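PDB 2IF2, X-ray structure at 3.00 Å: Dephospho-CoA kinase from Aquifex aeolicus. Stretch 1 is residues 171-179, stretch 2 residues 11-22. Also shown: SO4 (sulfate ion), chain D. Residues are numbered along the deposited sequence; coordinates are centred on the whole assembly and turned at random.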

# COMPACT_ATOMS: atom_id res chain seq x y z
N VAL A 171 6.69 2.04 15.41
CA VAL A 171 5.89 0.83 15.35
C VAL A 171 4.66 0.92 16.24
O VAL A 171 4.75 0.77 17.45
CB VAL A 171 6.70 -0.39 15.76
CG1 VAL A 171 5.87 -1.65 15.56
CG2 VAL A 171 7.99 -0.45 14.95
N ILE A 172 3.51 1.15 15.62
CA ILE A 172 2.28 1.24 16.39
C ILE A 172 1.59 -0.10 16.50
O ILE A 172 0.64 -0.38 15.77
CB ILE A 172 1.29 2.28 15.79
CG1 ILE A 172 1.23 2.14 14.28
CG2 ILE A 172 1.73 3.68 16.14
CD1 ILE A 172 0.52 3.29 13.62
N ASP A 173 2.05 -0.94 17.42
CA ASP A 173 1.46 -2.25 17.63
C ASP A 173 -0.07 -2.21 17.64
O ASP A 173 -0.67 -1.48 18.42
CB ASP A 173 1.95 -2.85 18.94
CG ASP A 173 1.04 -3.92 19.47
OD1 ASP A 173 0.67 -4.82 18.70
OD2 ASP A 173 0.68 -3.86 20.67
N ASN A 174 -0.69 -3.00 16.77
CA ASN A 174 -2.15 -3.05 16.68
C ASN A 174 -2.68 -4.45 17.02
O ASN A 174 -3.50 -5.02 16.28
CB ASN A 174 -2.61 -2.64 15.27
CG ASN A 174 -4.09 -2.30 15.20
OD1 ASN A 174 -4.71 -2.41 14.15
ND2 ASN A 174 -4.66 -1.85 16.31
N SER A 175 -2.21 -5.01 18.13
CA SER A 175 -2.64 -6.34 18.59
C SER A 175 -3.47 -6.21 19.86
O SER A 175 -4.34 -7.03 20.13
CB SER A 175 -1.42 -7.22 18.88
OG SER A 175 -0.75 -6.76 20.04
N GLY A 176 -3.17 -5.16 20.64
CA GLY A 176 -3.88 -4.92 21.88
C GLY A 176 -5.33 -4.48 21.70
O GLY A 176 -6.18 -5.28 21.30
N SER A 177 -5.60 -3.21 22.01
CA SER A 177 -6.94 -2.65 21.88
C SER A 177 -6.92 -1.45 20.95
O SER A 177 -5.87 -1.07 20.42
CB SER A 177 -7.48 -2.20 23.23
OG SER A 177 -6.75 -1.09 23.73
N ILE A 178 -8.09 -0.86 20.76
CA ILE A 178 -8.22 0.30 19.90
C ILE A 178 -7.73 1.54 20.61
O ILE A 178 -7.15 2.43 19.99
CB ILE A 178 -9.67 0.51 19.50
CG1 ILE A 178 -10.10 -0.61 18.55
CG2 ILE A 178 -9.82 1.86 18.83
CD1 ILE A 178 -9.31 -0.62 17.27
N GLU A 179 -7.99 1.60 21.92
CA GLU A 179 -7.57 2.74 22.73
C GLU A 179 -6.06 2.90 22.66
O GLU A 179 -5.55 4.01 22.56
CB GLU A 179 -8.00 2.56 24.19
CG GLU A 179 -7.91 3.83 25.04
CD GLU A 179 -8.13 3.58 26.53
OE1 GLU A 179 -9.22 3.10 26.93
OE2 GLU A 179 -7.20 3.87 27.32
S SO4 D . -5.11 -3.72 6.66
O1 SO4 D . -6.15 -3.91 7.70
O2 SO4 D . -5.23 -2.37 6.10
O3 SO4 D . -5.29 -4.72 5.59
O4 SO4 D . -3.76 -3.88 7.27
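Stretch 2, residues 11-22: GCGKSTVAQMFR

Stretch 2 begins as a loop, Gly11 to Gly13, and becomes a helix from Lys14 that runs on beyond Arg22. Gly13 is the N-cap residue. Its carbonyl O accepts the first helical hydrogen bond, from Val17 N at 2.8 Å. Thr16 OG1 also donates to Gly13 O, at 2.8 Å. Stretch 1 is mostly loop or turn and enters a helix at Ile178.

The two segments are far apart in sequence but touch along one side of the young helix. The contact is small, 282 Å² with both sides summed. The CA atoms pair without a steady register: Asn174 lies 6.7 Å from Cys12, Ile172 8.6 Å from Val17 and Ile178 9.5 Å from Thr16, each distance taken CA to CA. Stretch 1 thus passes from the middle of the helix back to its start, then forward again.

Ile172 covers the most surface. Its CA-to-CB bond points toward stretch 2, and chi1 is p with chi2 t. CD1 reaches Val17 CG1 at 3.3 Å, a tight apolar contact. Val17 has chi1 t and also points toward stretch 1. The same Ile172 CD1 lies 4.4 Å from Phe21 CE1, approaching the ring obliquely. Val17 and Phe21 are four residues apart, about one helical turn, so a single methyl can meet both.

Asn174 covers almost as much. It is set over the loop before the helix, and its CA-to-CB bond points toward stretch 2. Its side-chain amide is probably turned over in the model, so the assignment of its terminal atoms is uncertain. Beneath it, Gly13 has phi/psi of 109/11. At these angles a CB would be jammed against the carbonyl O of Cys12, which by itself calls for glycine.

Val17 is the main partner on the helix. Farther along, Met20, a selenomethionine, meets the start of the other helix. Its CE lies 4.1 Å from Ile178 CG2 and 4.0 Å from Ile178 O. The CA-to-CB bond of Ile178 points sideways, but the end of the side chain comes nearer.

The same loop and helix start bind a sulfate ion, probably from the crystallisation liquor. Gly11 N donates to O3 of the sulfate at 2.7 Å. Cys12 N, Gly13 N and Lys14 N all donate to sulfate O4, at 2.7, 2.9 and 3.1 Å. Ser15 N donates to sulfate O2 at 3.1 Å. Successive backbone amides therefore wrap around the anion.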

# COMPACT_ATOMS: atom_id res chain seq x y z
N GLY A 11 -4.23 -6.94 6.79
CA GLY A 11 -5.01 -7.20 7.99
C GLY A 11 -4.33 -6.77 9.27
O GLY A 11 -4.54 -7.38 10.31
N CYS A 12 -3.50 -5.74 9.21
CA CYS A 12 -2.79 -5.27 10.39
C CYS A 12 -3.40 -3.99 10.94
O CYS A 12 -3.13 -3.60 12.08
CB CYS A 12 -1.32 -5.04 10.07
SG CYS A 12 -0.46 -6.59 9.73
N GLY A 13 -4.22 -3.36 10.12
CA GLY A 13 -4.88 -2.12 10.51
C GLY A 13 -4.35 -0.91 9.78
O GLY A 13 -4.66 0.22 10.16
N LYS A 14 -3.54 -1.12 8.74
CA LYS A 14 -3.00 0.00 7.99
C LYS A 14 -4.11 0.97 7.65
O LYS A 14 -3.92 2.17 7.64
CB LYS A 14 -2.32 -0.47 6.71
CG LYS A 14 -1.00 -1.15 6.93
CD LYS A 14 -0.48 -1.78 5.66
CE LYS A 14 -1.36 -2.95 5.19
NZ LYS A 14 -2.37 -2.60 4.14
N SER A 15 -5.28 0.43 7.38
CA SER A 15 -6.41 1.27 7.06
C SER A 15 -6.81 2.10 8.27
O SER A 15 -6.83 3.33 8.19
CB SER A 15 -7.57 0.39 6.63
OG SER A 15 -7.73 -0.67 7.57
N THR A 16 -7.11 1.44 9.39
CA THR A 16 -7.54 2.13 10.62
C THR A 16 -6.53 3.16 11.09
O THR A 16 -6.90 4.20 11.63
CB THR A 16 -7.82 1.15 11.79
OG1 THR A 16 -6.68 0.32 12.03
CG2 THR A 16 -9.04 0.29 11.50
N VAL A 17 -5.25 2.86 10.89
CA VAL A 17 -4.20 3.78 11.27
C VAL A 17 -4.17 4.90 10.24
O VAL A 17 -4.11 6.07 10.60
CB VAL A 17 -2.85 3.05 11.34
CG1 VAL A 17 -1.71 4.05 11.24
CG2 VAL A 17 -2.77 2.28 12.65
N ALA A 18 -4.24 4.55 8.97
CA ALA A 18 -4.24 5.59 7.95
C ALA A 18 -5.36 6.58 8.26
O ALA A 18 -5.18 7.78 8.09
CB ALA A 18 -4.44 4.99 6.57
N GLN A 19 -6.50 6.06 8.72
CA GLN A 19 -7.66 6.87 9.05
C GLN A 19 -7.45 7.75 10.27
O GLN A 19 -7.65 8.96 10.23
CB GLN A 19 -8.88 5.97 9.29
CG GLN A 19 -10.22 6.70 9.20
CD GLN A 19 -10.30 7.67 8.01
OE1 GLN A 19 -9.95 8.85 8.14
NE2 GLN A 19 -10.74 7.18 6.85
N MSE A 20 -7.04 7.14 11.37
CA MSE A 20 -6.80 7.89 12.58
C MSE A 20 -5.91 9.07 12.21
O MSE A 20 -6.21 10.22 12.55
CB MSE A 20 -6.12 7.00 13.62
CG MSE A 20 -6.88 5.71 13.92
SE MSE A 20 -5.92 4.50 15.12
CE MSE A 20 -7.35 3.94 16.31
N PHE A 21 -4.83 8.78 11.49
CA PHE A 21 -3.87 9.82 11.06
C PHE A 21 -4.49 10.95 10.26
O PHE A 21 -4.01 12.09 10.32
CB PHE A 21 -2.74 9.19 10.22
CG PHE A 21 -1.49 8.89 11.01
CD1 PHE A 21 -0.96 7.60 11.04
CD2 PHE A 21 -0.84 9.89 11.73
CE1 PHE A 21 0.18 7.31 11.79
CE2 PHE A 21 0.30 9.59 12.48
CZ PHE A 21 0.81 8.30 12.51
N ARG A 22 -5.54 10.63 9.50
CA ARG A 22 -6.24 11.62 8.68
C ARG A 22 -7.10 12.51 9.56
O ARG A 22 -7.24 13.72 9.33
CB ARG A 22 -7.14 10.96 7.63
CG ARG A 22 -6.41 10.26 6.50
CD ARG A 22 -7.30 10.16 5.25
NE ARG A 22 -6.95 9.01 4.42
CZ ARG A 22 -7.20 7.76 4.77
NH1 ARG A 22 -7.81 7.50 5.92
NH2 ARG A 22 -6.81 6.76 3.98